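Local structure of Myo-inositol phosphohydrolase (Mitsuokella multacida, 4WU3) at residues P335-Y340 against Y437-W442; I341-T346 against A433-G438; Q423-V428 against W442-K447; L468-L473 against V485-V490. The protein probably removes phosphate groups from myo-inositol hexakisphosphate as a phytase of the protein tyrosine phosphatase-like family, and binds inositol-(1,3,4,5)-tetrakisphosphate. The protein carries 2 engineered substitutions. All blocks are in the same frame, centred on the assembly; numbering follows the deposited sequence.

Contact 1: residues P335-Y340 against Y437-W442. With 4IP (inositol-(1,3,4,5)-tetrakisphosphate), chain F.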
# COMPACT_ATOMS: atom_id res chain seq x y z
N PRO A 335 -1.41 -15.26 5.70
CA PRO A 335 -2.53 -16.17 5.59
C PRO A 335 -2.57 -17.16 6.75
O PRO A 335 -1.52 -17.51 7.30
CB PRO A 335 -2.28 -16.90 4.26
CG PRO A 335 -0.86 -16.65 3.91
CD PRO A 335 -0.49 -15.34 4.55
N ASP A 336 -3.76 -17.58 7.14
CA ASP A 336 -3.92 -18.63 8.14
C ASP A 336 -4.39 -19.89 7.42
O ASP A 336 -5.47 -19.92 6.83
CB ASP A 336 -4.91 -18.21 9.22
CG ASP A 336 -5.09 -19.25 10.32
OD1 ASP A 336 -4.52 -20.36 10.23
OD2 ASP A 336 -5.82 -18.94 11.29
N TYR A 337 -3.56 -20.93 7.45
CA TYR A 337 -3.85 -22.16 6.73
C TYR A 337 -4.46 -23.23 7.62
O TYR A 337 -4.67 -24.34 7.18
CB TYR A 337 -2.56 -22.72 6.09
CG TYR A 337 -2.04 -21.84 4.98
CD1 TYR A 337 -2.83 -21.56 3.88
CD2 TYR A 337 -0.78 -21.28 5.04
CE1 TYR A 337 -2.37 -20.74 2.87
CE2 TYR A 337 -0.31 -20.46 4.03
CZ TYR A 337 -1.11 -20.20 2.95
OH TYR A 337 -0.67 -19.40 1.91
N ASN A 338 -4.73 -22.89 8.88
CA ASN A 338 -5.27 -23.85 9.83
C ASN A 338 -6.69 -24.28 9.48
O ASN A 338 -7.48 -23.50 8.94
CB ASN A 338 -5.21 -23.29 11.25
CG ASN A 338 -3.78 -23.23 11.78
OD1 ASN A 338 -2.93 -24.07 11.47
ND2 ASN A 338 -3.52 -22.23 12.59
N GLY A 339 -7.00 -25.54 9.76
CA GLY A 339 -8.33 -26.09 9.50
C GLY A 339 -9.41 -25.35 10.27
O GLY A 339 -9.20 -24.92 11.40
N TYR A 340 -10.57 -25.20 9.65
CA TYR A 340 -11.69 -24.55 10.30
C TYR A 340 -13.04 -25.26 10.04
O TYR A 340 -14.08 -24.80 10.49
CB TYR A 340 -11.78 -23.11 9.81
CG TYR A 340 -11.88 -23.04 8.31
CD1 TYR A 340 -13.09 -23.25 7.69
CD2 TYR A 340 -10.76 -22.82 7.52
CE1 TYR A 340 -13.21 -23.21 6.31
CE2 TYR A 340 -10.87 -22.77 6.14
CZ TYR A 340 -12.10 -22.98 5.54
OH TYR A 340 -12.27 -22.94 4.17
N TYR A 437 -10.31 -29.31 7.12
CA TYR A 437 -9.97 -28.51 5.96
C TYR A 437 -9.61 -27.09 6.34
O TYR A 437 -10.42 -26.38 6.93
CB TYR A 437 -11.14 -28.46 4.97
CG TYR A 437 -10.82 -27.72 3.69
CD1 TYR A 437 -10.16 -28.36 2.64
CD2 TYR A 437 -11.15 -26.39 3.53
CE1 TYR A 437 -9.86 -27.69 1.47
CE2 TYR A 437 -10.84 -25.70 2.37
CZ TYR A 437 -10.20 -26.36 1.34
OH TYR A 437 -9.90 -25.68 0.19
N GLY A 438 -8.41 -26.68 5.97
CA GLY A 438 -8.01 -25.28 6.04
C GLY A 438 -7.82 -24.71 4.65
O GLY A 438 -7.86 -25.44 3.67
N LEU A 439 -7.62 -23.40 4.56
CA LEU A 439 -7.38 -22.75 3.28
C LEU A 439 -6.33 -23.49 2.45
O LEU A 439 -5.29 -23.89 2.96
CB LEU A 439 -6.91 -21.32 3.54
CG LEU A 439 -6.40 -20.52 2.34
CD1 LEU A 439 -7.56 -20.15 1.43
CD2 LEU A 439 -5.66 -19.28 2.84
N ARG A 440 -6.62 -23.65 1.16
CA ARG A 440 -5.78 -24.44 0.24
C ARG A 440 -5.55 -25.90 0.67
O ARG A 440 -4.65 -26.57 0.17
CB ARG A 440 -4.43 -23.77 0.03
CG ARG A 440 -4.47 -22.58 -0.90
CD ARG A 440 -3.09 -21.96 -1.03
NE ARG A 440 -3.14 -20.67 -1.70
CZ ARG A 440 -2.07 -19.95 -2.02
NH1 ARG A 440 -0.85 -20.41 -1.74
NH2 ARG A 440 -2.22 -18.79 -2.63
N ASP A 441 -6.38 -26.40 1.58
CA ASP A 441 -6.17 -27.72 2.18
C ASP A 441 -4.79 -27.88 2.84
O ASP A 441 -4.19 -28.96 2.82
CB ASP A 441 -6.40 -28.83 1.13
CG ASP A 441 -6.60 -30.20 1.77
OD1 ASP A 441 -6.98 -30.25 2.95
OD2 ASP A 441 -6.34 -31.23 1.10
N TRP A 442 -4.29 -26.80 3.45
CA TRP A 442 -2.97 -26.83 4.08
C TRP A 442 -3.07 -26.82 5.61
O TRP A 442 -2.25 -26.20 6.30
CB TRP A 442 -2.11 -25.65 3.60
CG TRP A 442 -1.61 -25.80 2.20
CD1 TRP A 442 -1.75 -26.89 1.39
CD2 TRP A 442 -0.86 -24.84 1.44
NE1 TRP A 442 -1.16 -26.66 0.17
CE2 TRP A 442 -0.60 -25.42 0.18
CE3 TRP A 442 -0.41 -23.55 1.70
CZ2 TRP A 442 0.11 -24.75 -0.81
CZ3 TRP A 442 0.30 -22.88 0.72
CH2 TRP A 442 0.54 -23.48 -0.53
C1 4IP F . -5.69 -32.62 -5.61
O1 4IP F . -5.43 -34.02 -5.74
C2 4IP F . -6.96 -32.40 -4.81
O2 4IP F . -8.04 -33.11 -5.41
C3 4IP F . -7.35 -30.92 -4.75
O3 4IP F . -8.56 -30.77 -4.02
C4 4IP F . -7.51 -30.33 -6.15
O4 4IP F . -7.77 -28.93 -6.04
C5 4IP F . -6.24 -30.55 -6.97
O5 4IP F . -6.40 -30.05 -8.29
C6 4IP F . -5.85 -32.03 -7.01
O6 4IP F . -4.64 -32.20 -7.74
P1 4IP F . -4.68 -34.87 -4.61
O1P 4IP F . -3.25 -34.40 -4.68
O2P 4IP F . -4.90 -36.29 -5.06
O3P 4IP F . -5.40 -34.53 -3.34
P3 4IP F . -8.62 -29.80 -2.73
O4P 4IP F . -7.86 -28.57 -3.17
O5P 4IP F . -7.95 -30.60 -1.64
O6P 4IP F . -10.09 -29.54 -2.51
P4 4IP F . -9.02 -28.21 -6.78
O7P 4IP F . -10.21 -29.08 -6.45
O8P 4IP F . -9.06 -26.85 -6.13
O9P 4IP F . -8.61 -28.22 -8.24
P5 4IP F . -5.16 -29.33 -9.04
OPF 4IP F . -4.32 -28.72 -7.93
OPG 4IP F . -5.85 -28.32 -9.94
OPH 4IP F . -4.47 -30.46 -9.78
O HOH W 1 -7.52 -21.68 6.84
O HOH W 2 -1.58 -24.64 8.85

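Contact 2: residues I341-T346 against A433-G438. With 4IP (inositol-(1,3,4,5)-tetrakisphosphate), chain F.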
# COMPACT_ATOMS: atom_id res chain seq x y z
N ILE A 341 -13.01 -26.38 9.31
CA ILE A 341 -14.24 -27.13 9.04
C ILE A 341 -13.96 -28.60 8.76
O ILE A 341 -12.90 -28.96 8.24
CB ILE A 341 -14.99 -26.53 7.83
CG1 ILE A 341 -16.44 -27.03 7.77
CG2 ILE A 341 -14.27 -26.85 6.52
CD1 ILE A 341 -17.28 -26.36 6.70
N TRP A 342 -14.92 -29.45 9.11
CA TRP A 342 -14.86 -30.84 8.71
C TRP A 342 -15.46 -30.98 7.32
O TRP A 342 -16.65 -30.77 7.09
CB TRP A 342 -15.58 -31.75 9.71
CG TRP A 342 -14.81 -31.97 10.98
CD1 TRP A 342 -15.11 -31.47 12.20
CD2 TRP A 342 -13.61 -32.75 11.14
NE1 TRP A 342 -14.17 -31.88 13.13
CE2 TRP A 342 -13.24 -32.67 12.50
CE3 TRP A 342 -12.81 -33.50 10.27
CZ2 TRP A 342 -12.11 -33.31 13.01
CZ3 TRP A 342 -11.69 -34.12 10.77
CH2 TRP A 342 -11.35 -34.04 12.14
N ARG A 343 -14.59 -31.30 6.37
CA ARG A 343 -14.98 -31.51 5.00
C ARG A 343 -15.40 -32.95 4.82
O ARG A 343 -14.75 -33.86 5.32
CB ARG A 343 -13.78 -31.22 4.12
CG ARG A 343 -13.95 -31.59 2.66
CD ARG A 343 -12.66 -31.34 1.90
NE ARG A 343 -12.88 -31.23 0.46
CZ ARG A 343 -11.92 -30.99 -0.43
NH1 ARG A 343 -10.66 -30.83 -0.04
NH2 ARG A 343 -12.21 -30.91 -1.72
N LEU A 344 -16.49 -33.14 4.09
CA LEU A 344 -16.89 -34.46 3.63
C LEU A 344 -16.12 -34.82 2.36
O LEU A 344 -16.46 -34.35 1.28
CB LEU A 344 -18.39 -34.47 3.35
CG LEU A 344 -18.96 -35.71 2.67
CD1 LEU A 344 -18.69 -36.96 3.50
CD2 LEU A 344 -20.46 -35.50 2.48
N ASP A 345 -15.10 -35.66 2.48
CA ASP A 345 -14.26 -36.04 1.34
C ASP A 345 -15.03 -36.98 0.43
O ASP A 345 -15.03 -36.82 -0.79
CB ASP A 345 -12.99 -36.75 1.81
CG ASP A 345 -11.98 -35.80 2.43
OD1 ASP A 345 -12.05 -34.59 2.14
OD2 ASP A 345 -11.12 -36.25 3.21
N THR A 346 -15.67 -37.98 1.02
CA THR A 346 -16.46 -38.92 0.26
C THR A 346 -17.48 -39.61 1.16
O THR A 346 -17.18 -40.05 2.28
CB THR A 346 -15.58 -39.95 -0.49
OG1 THR A 346 -16.41 -40.87 -1.21
CG2 THR A 346 -14.69 -40.72 0.47
N ALA A 433 -15.67 -40.63 4.85
CA ALA A 433 -14.32 -40.04 4.86
C ALA A 433 -14.43 -38.53 5.07
O ALA A 433 -15.15 -37.85 4.35
CB ALA A 433 -13.63 -40.32 3.53
N VAL A 434 -13.71 -38.03 6.07
CA VAL A 434 -13.72 -36.61 6.38
C VAL A 434 -12.29 -36.12 6.56
O VAL A 434 -11.38 -36.92 6.76
CB VAL A 434 -14.52 -36.32 7.67
CG1 VAL A 434 -15.96 -36.79 7.53
CG2 VAL A 434 -13.87 -36.99 8.86
N SER A 435 -12.12 -34.80 6.48
CA SER A 435 -10.82 -34.17 6.71
C SER A 435 -10.98 -32.80 7.36
O SER A 435 -12.01 -32.14 7.24
CB SER A 435 -10.02 -34.06 5.41
OG SER A 435 -10.72 -33.34 4.42
N TRP A 436 -9.95 -32.37 8.08
CA TRP A 436 -9.99 -31.07 8.73
C TRP A 436 -9.42 -30.05 7.75
O TRP A 436 -8.22 -29.97 7.55
CB TRP A 436 -9.20 -31.11 10.02
CG TRP A 436 -9.27 -29.86 10.86
CD1 TRP A 436 -8.23 -29.08 11.26
CD2 TRP A 436 -10.46 -29.25 11.41
NE1 TRP A 436 -8.68 -28.03 12.02
CE2 TRP A 436 -10.05 -28.11 12.12
CE3 TRP A 436 -11.82 -29.57 11.37
CZ2 TRP A 436 -10.95 -27.28 12.79
CZ3 TRP A 436 -12.72 -28.74 12.03
CH2 TRP A 436 -12.28 -27.61 12.73
N TYR A 437 -10.31 -29.31 7.12
CA TYR A 437 -9.97 -28.51 5.96
C TYR A 437 -9.61 -27.09 6.34
O TYR A 437 -10.42 -26.38 6.93
CB TYR A 437 -11.14 -28.46 4.97
CG TYR A 437 -10.82 -27.72 3.69
CD1 TYR A 437 -10.16 -28.36 2.64
CD2 TYR A 437 -11.15 -26.39 3.53
CE1 TYR A 437 -9.86 -27.69 1.47
CE2 TYR A 437 -10.84 -25.70 2.37
CZ TYR A 437 -10.20 -26.36 1.34
OH TYR A 437 -9.90 -25.68 0.19
N GLY A 438 -8.41 -26.68 5.97
CA GLY A 438 -8.01 -25.28 6.04
C GLY A 438 -7.82 -24.71 4.65
O GLY A 438 -7.86 -25.44 3.67
C1 4IP F . -5.69 -32.62 -5.61
O1 4IP F . -5.43 -34.02 -5.74
C2 4IP F . -6.96 -32.40 -4.81
O2 4IP F . -8.04 -33.11 -5.41
C3 4IP F . -7.35 -30.92 -4.75
O3 4IP F . -8.56 -30.77 -4.02
C4 4IP F . -7.51 -30.33 -6.15
O4 4IP F . -7.77 -28.93 -6.04
C5 4IP F . -6.24 -30.55 -6.97
O5 4IP F . -6.40 -30.05 -8.29
C6 4IP F . -5.85 -32.03 -7.01
O6 4IP F . -4.64 -32.20 -7.74
P1 4IP F . -4.68 -34.87 -4.61
O1P 4IP F . -3.25 -34.40 -4.68
O2P 4IP F . -4.90 -36.29 -5.06
O3P 4IP F . -5.40 -34.53 -3.34
P3 4IP F . -8.62 -29.80 -2.73
O4P 4IP F . -7.86 -28.57 -3.17
O5P 4IP F . -7.95 -30.60 -1.64
O6P 4IP F . -10.09 -29.54 -2.51
P4 4IP F . -9.02 -28.21 -6.78
O7P 4IP F . -10.21 -29.08 -6.45
O8P 4IP F . -9.06 -26.85 -6.13
O9P 4IP F . -8.61 -28.22 -8.24
P5 4IP F . -5.16 -29.33 -9.04
OPF 4IP F . -4.32 -28.72 -7.93
OPG 4IP F . -5.85 -28.32 -9.94
OPH 4IP F . -4.47 -30.46 -9.78
O HOH W 3 -9.24 -32.03 2.40

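Contact 3: residues Q423-V428 against W442-K447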
# COMPACT_ATOMS: atom_id res chain seq x y z
N GLN A 423 -1.07 -35.15 3.96
CA GLN A 423 -0.52 -34.40 5.09
C GLN A 423 -1.65 -33.90 5.98
O GLN A 423 -1.53 -33.88 7.20
CB GLN A 423 0.31 -33.21 4.64
CG GLN A 423 0.90 -32.46 5.84
CD GLN A 423 1.74 -31.26 5.46
OE1 GLN A 423 1.28 -30.35 4.76
NE2 GLN A 423 2.97 -31.23 5.97
N GLU A 424 -2.74 -33.49 5.34
CA GLU A 424 -3.88 -32.93 6.05
C GLU A 424 -4.50 -33.99 6.96
O GLU A 424 -4.48 -35.19 6.65
CB GLU A 424 -4.92 -32.40 5.06
CG GLU A 424 -5.57 -33.46 4.17
CD GLU A 424 -4.89 -33.61 2.82
OE1 GLU A 424 -3.72 -33.23 2.67
OE2 GLU A 424 -5.54 -34.13 1.89
N THR A 425 -5.05 -33.53 8.07
CA THR A 425 -5.71 -34.41 9.04
C THR A 425 -7.03 -34.94 8.48
O THR A 425 -7.84 -34.17 7.98
CB THR A 425 -5.99 -33.66 10.36
OG1 THR A 425 -4.79 -33.61 11.14
CG2 THR A 425 -7.08 -34.34 11.17
N HIS A 426 -7.24 -36.25 8.54
CA HIS A 426 -8.47 -36.87 8.04
C HIS A 426 -8.76 -38.15 8.81
O HIS A 426 -7.91 -38.66 9.56
CB HIS A 426 -8.38 -37.21 6.56
CG HIS A 426 -7.42 -38.31 6.25
ND1 HIS A 426 -7.82 -39.54 5.76
CD2 HIS A 426 -6.07 -38.38 6.38
CE1 HIS A 426 -6.76 -40.31 5.59
NE2 HIS A 426 -5.68 -39.64 5.97
N GLY A 427 -9.97 -38.68 8.59
CA GLY A 427 -10.41 -39.90 9.24
C GLY A 427 -11.77 -40.33 8.74
O GLY A 427 -12.15 -40.01 7.61
N VAL A 428 -12.50 -41.05 9.58
CA VAL A 428 -13.81 -41.57 9.21
C VAL A 428 -14.83 -41.24 10.29
O VAL A 428 -14.65 -41.60 11.46
CB VAL A 428 -13.76 -43.11 9.02
CG1 VAL A 428 -15.09 -43.63 8.48
CG2 VAL A 428 -12.64 -43.48 8.06
N TRP A 442 -4.29 -26.80 3.45
CA TRP A 442 -2.97 -26.83 4.08
C TRP A 442 -3.07 -26.82 5.61
O TRP A 442 -2.25 -26.20 6.30
CB TRP A 442 -2.11 -25.65 3.60
CG TRP A 442 -1.61 -25.80 2.20
CD1 TRP A 442 -1.75 -26.89 1.39
CD2 TRP A 442 -0.86 -24.84 1.44
NE1 TRP A 442 -1.16 -26.66 0.17
CE2 TRP A 442 -0.60 -25.42 0.18
CE3 TRP A 442 -0.41 -23.55 1.70
CZ2 TRP A 442 0.11 -24.75 -0.81
CZ3 TRP A 442 0.30 -22.88 0.72
CH2 TRP A 442 0.54 -23.48 -0.53
N GLY A 443 -4.06 -27.54 6.13
CA GLY A 443 -4.26 -27.65 7.57
C GLY A 443 -3.04 -28.05 8.38
O GLY A 443 -2.92 -27.67 9.54
N ASN A 444 -2.14 -28.83 7.80
CA ASN A 444 -0.96 -29.31 8.52
C ASN A 444 0.35 -28.88 7.87
O ASN A 444 1.38 -29.56 8.00
CB ASN A 444 -1.00 -30.82 8.65
CG ASN A 444 -2.00 -31.27 9.68
OD1 ASN A 444 -2.26 -30.56 10.65
ND2 ASN A 444 -2.59 -32.45 9.47
N LEU A 445 0.32 -27.75 7.18
CA LEU A 445 1.51 -27.20 6.55
C LEU A 445 2.61 -26.97 7.59
O LEU A 445 2.38 -26.35 8.63
CB LEU A 445 1.19 -25.89 5.84
CG LEU A 445 2.34 -25.32 5.02
CD1 LEU A 445 2.60 -26.13 3.76
CD2 LEU A 445 2.07 -23.86 4.67
N GLY A 446 3.80 -27.48 7.32
CA GLY A 446 4.94 -27.25 8.20
C GLY A 446 5.10 -28.29 9.30
O GLY A 446 6.07 -28.26 10.04
N LYS A 447 4.13 -29.20 9.42
CA LYS A 447 4.20 -30.22 10.46
C LYS A 447 4.96 -31.45 9.96
O LYS A 447 4.80 -31.86 8.81
CB LYS A 447 2.80 -30.66 10.90
CG LYS A 447 2.01 -29.66 11.72
CD LYS A 447 0.76 -30.34 12.28
CE LYS A 447 -0.02 -29.44 13.22
NZ LYS A 447 -0.95 -28.52 12.51
O HOH W 4 -1.42 -29.87 5.27
O HOH W 5 4.82 -28.90 4.96

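Contact 4: residues L468-L473 against V485-V490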
# COMPACT_ATOMS: atom_id res chain seq x y z
N LEU A 468 -21.70 -31.79 14.72
CA LEU A 468 -20.80 -30.89 13.98
C LEU A 468 -21.21 -30.71 12.53
O LEU A 468 -21.89 -31.55 11.95
CB LEU A 468 -19.38 -31.46 13.98
CG LEU A 468 -18.73 -31.80 15.32
CD1 LEU A 468 -17.42 -32.52 15.09
CD2 LEU A 468 -18.52 -30.55 16.15
N ILE A 469 -20.76 -29.60 11.93
CA ILE A 469 -20.92 -29.41 10.49
C ILE A 469 -19.92 -30.30 9.76
O ILE A 469 -18.71 -30.23 10.01
CB ILE A 469 -20.68 -27.95 10.08
CG1 ILE A 469 -21.64 -27.00 10.80
CG2 ILE A 469 -20.79 -27.80 8.57
CD1 ILE A 469 -23.08 -27.03 10.31
N VAL A 470 -20.42 -31.17 8.89
CA VAL A 470 -19.59 -31.96 7.99
C VAL A 470 -20.16 -31.78 6.60
O VAL A 470 -21.21 -32.32 6.27
CB VAL A 470 -19.60 -33.46 8.35
CG1 VAL A 470 -18.76 -34.25 7.35
CG2 VAL A 470 -19.07 -33.68 9.76
N ALA A 471 -19.46 -31.00 5.78
CA ALA A 471 -20.03 -30.52 4.53
C ALA A 471 -19.14 -30.81 3.34
O ALA A 471 -17.91 -30.79 3.44
CB ALA A 471 -20.28 -29.03 4.63
N GLU A 472 -19.76 -31.10 2.21
CA GLU A 472 -19.04 -31.15 0.96
C GLU A 472 -18.70 -29.72 0.57
O GLU A 472 -19.50 -28.79 0.79
CB GLU A 472 -19.88 -31.82 -0.12
CG GLU A 472 -19.15 -31.99 -1.44
CD GLU A 472 -20.04 -32.61 -2.51
OE1 GLU A 472 -21.20 -32.94 -2.19
OE2 GLU A 472 -19.57 -32.76 -3.66
N LEU A 473 -17.52 -29.52 -0.01
CA LEU A 473 -17.14 -28.20 -0.50
C LEU A 473 -17.41 -28.07 -1.99
O LEU A 473 -17.20 -29.02 -2.73
CB LEU A 473 -15.66 -27.94 -0.22
CG LEU A 473 -15.24 -28.01 1.23
CD1 LEU A 473 -13.76 -27.61 1.35
CD2 LEU A 473 -16.13 -27.12 2.09
N VAL A 485 -24.50 -32.64 11.96
CA VAL A 485 -24.87 -34.04 11.98
C VAL A 485 -24.21 -34.65 13.20
O VAL A 485 -23.14 -34.21 13.63
CB VAL A 485 -24.45 -34.78 10.70
CG1 VAL A 485 -25.13 -34.16 9.48
CG2 VAL A 485 -22.93 -34.78 10.54
N LYS A 486 -24.87 -35.64 13.79
CA LYS A 486 -24.39 -36.25 15.01
C LYS A 486 -23.29 -37.25 14.67
O LYS A 486 -23.49 -38.14 13.84
CB LYS A 486 -25.54 -36.96 15.72
CG LYS A 486 -25.20 -37.52 17.08
CD LYS A 486 -24.98 -36.42 18.10
CE LYS A 486 -24.73 -36.99 19.48
NZ LYS A 486 -25.83 -37.91 19.88
N ILE A 487 -22.13 -37.11 15.30
CA ILE A 487 -21.01 -38.00 15.02
C ILE A 487 -21.08 -39.20 15.96
O ILE A 487 -20.77 -39.08 17.14
CB ILE A 487 -19.66 -37.28 15.20
CG1 ILE A 487 -19.60 -36.02 14.34
CG2 ILE A 487 -18.51 -38.21 14.83
CD1 ILE A 487 -20.05 -36.23 12.90
N GLU A 488 -21.51 -40.35 15.43
CA GLU A 488 -21.71 -41.55 16.23
C GLU A 488 -20.44 -42.42 16.29
O GLU A 488 -20.03 -42.83 17.37
CB GLU A 488 -22.88 -42.38 15.71
CG GLU A 488 -24.22 -41.65 15.69
CD GLU A 488 -24.93 -41.63 17.04
OE1 GLU A 488 -24.39 -42.17 18.03
OE2 GLU A 488 -26.05 -41.07 17.11
N SER A 489 -19.83 -42.69 15.14
CA SER A 489 -18.59 -43.47 15.12
C SER A 489 -17.41 -42.72 14.51
O SER A 489 -17.56 -41.96 13.54
CB SER A 489 -18.80 -44.80 14.39
OG SER A 489 -18.98 -44.59 13.01
N VAL A 490 -16.23 -42.96 15.07
CA VAL A 490 -15.02 -42.28 14.65
C VAL A 490 -13.81 -43.23 14.60
O VAL A 490 -13.45 -43.81 15.63
CB VAL A 490 -14.69 -41.13 15.60
CG1 VAL A 490 -13.38 -40.47 15.21
CG2 VAL A 490 -15.82 -40.11 15.58

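Contact 1: residues P335-Y340 against Y437-W442
Beside the inositol phosphate pocket, Tyr337 packs on the loop that follows strand 432-438, at Leu439 and Trp442, while Tyr340 meets the end of the strand at Tyr437. Trp442 presents the CE3 edge of its six-membered ring to the face of the Tyr337 phenol, an edge-to-face pair with centroids 4.9 Å apart and planes at 63°. Leu439 borders the same phenol, its CD2 lying 3.6 Å from Tyr337 CE1. Tyr340 N donates to Tyr437 O (3.0 Å, 166° at the hydrogen). With chi1 at 56°, the Tyr340 ring folds back over Tyr437 O, which lies above one face toward the rim, and its OH comes to the edge of the Tyr437 ring, 3.6 Å from CE2. One water donates to Asp336 O and Asn338 O and accepts from Leu439 N, tying both backbones together. Asp336 OD1 accepts from Asn338 N at 2.9 Å, an Asx turn. Beyond the segments, Arg440 forms a salt bridge with Asp287 of the second subunit, and Trp442 NE1 donates to Asp511 O. The loop places Asp441 OD2 3.2 Å from O5P of the bound ligand, in the inositol phosphate pocket of this PTP-like phytase.

Contact 2: residues I341-T346 against A433-G438
Arg343 leaves strand 342-346 on the same side as Ser435 of strand 433-438 and runs to the bound inositol phosphate. Its CB lies 3.7 Å from Ser435 OG; CG, anti to the backbone N (chi1 171°), skirts the same hydroxyl, and CD lies near both it and Tyr437 CD1. The chain stays extended to NE, which makes a long, charge-only pair with Asp345 OD1, no N-H pointing at it. The guanidinium passes the Tyr437 ring, NH1 near CE1 and the two planes 81° apart. At the tip, NH2 donates to ligand O6P (2.6 Å) and NH1 to O5P (3.2 Å), with a weaker bond from NH1 to O6P, so the edge of the guanidinium grips the 3-phosphate. A water accepts from NH1 and donates to Ser435 OG, which in turn donates to Asp345 OD1 (2.9 Å) on its syn side; Asp345 also pairs with Arg422. The strands are antiparallel neighbours in a mixed sheet, joined at Arg343 and Ser435 by two backbone bonds. A classic beta bulge shifts the register where Asp345 and Thr346 both face Ala433; there Thr346 CG2 presses on Ala433 CB at 3.3 Å, tighter than usual. Opposite Arg343, on the face of Trp342 and Val434, Trp436 turns its CE3 edge onto the Trp342 indole, the rings' planes at 56°. Val434 CG2 also touches that indole.

Contact 3: residues Q423-V428 against W442-K447
Gln423 lays its side chain across the Asn444 backbone, CG 3.8 Å from Asn444 CB and CD close to Asn444 O. The planes of the two side-chain amides are turned 88° apart. Asn444 ND2 spends both hydrogens on the other segment in nearly straight bonds: one goes to Gln423 O (2.9 Å), the other to Thr425 OG1 (3.0 Å). Both acceptors lie in the Asn444 amide plane, which fixes the rotation of that group. Its remaining polar atom, OD1, receives Lys447 NZ at 3.1 Å, a bond made within the turn itself. With CG anti to the backbone N (chi1 -179°) and the chain extended beyond it, Gln423 brings its own amide to two bridging waters. One donates to OE1 and accepts from Asn444 N; the other accepts from NE2 and from Gly446 N. Gln423 OE1 is also bonded to Thr510, and Thr425 OG1 to Asp455. A type I turn over 442-445 and a type II turn over 444-447 thus dock against the chain between strands 416-422 and 426-429, with Asn444 packing on Val452 of helix 449-463 and Gln423 on Ala508 of strand 503-509.

Contact 4: residues L468-L473 against V485-V490
This contact is an antiparallel strand pairing at the margin of a mixed six-stranded sheet, where the short outermost strand 484-486 meets strand 467-471. Leu468 and Val485 form a hydrogen-bonded pair with their CA atoms 5.5 Å apart: Leu468 N donates to Val485 O at 3.0 Å, and Val485 N returns a bond to Leu468 O at 2.8 Å. Beyond this pair the chains separate, and side chains take over. Ile487, just past the edge strand, reaches back toward both Leu468 and Val470. Its CG1 lies 4.2 Å from Leu468 CD1, the two side chains crossing nearly at right angles. This small apolar cluster continues inward: Val470 also packs on Trp342 and Leu344 of strand 342-346, while both Val470 and Ile487 touch Phe429 of strand 426-429. Segment 485-490 is held from another quarter by Asn430, whose side chain bonds Lys486 O and the backbone N atoms of Glu488 and Ser489. Within the cluster, one methyl of Val470 serves two partners. Because Val470 CG2 is anti to the carbonyl carbon, it meets Val485 CG2 at 4.1 Å and Ile487 CD1 at 4.2 Å.

Overall arrangement
All four contacts reach one mixed sheet, ordered 484-486, 467-471, 342-346, 432-438, 426-429 and 490-491. Contact 2 joins its two middle strands; contact 4, centred about 9 Å from it, pairs the next strand with the outermost one. Contacts 1 and 2 follow along strand 432-438, their centres about 11 Å apart, and share Tyr437 and Gly438. Contact 3 shares Trp442 with contact 1 and adjoins contact 2 through strand 426-429. In sequence, contacts 1 and 2 close before contact 4 opens, while the segments of contact 3 alternate with theirs. Strand 342-346 and the loop after 432-438 bring Arg343 and Asp441 to the inositol phosphate pocket; the 484-486 margin lies away from it.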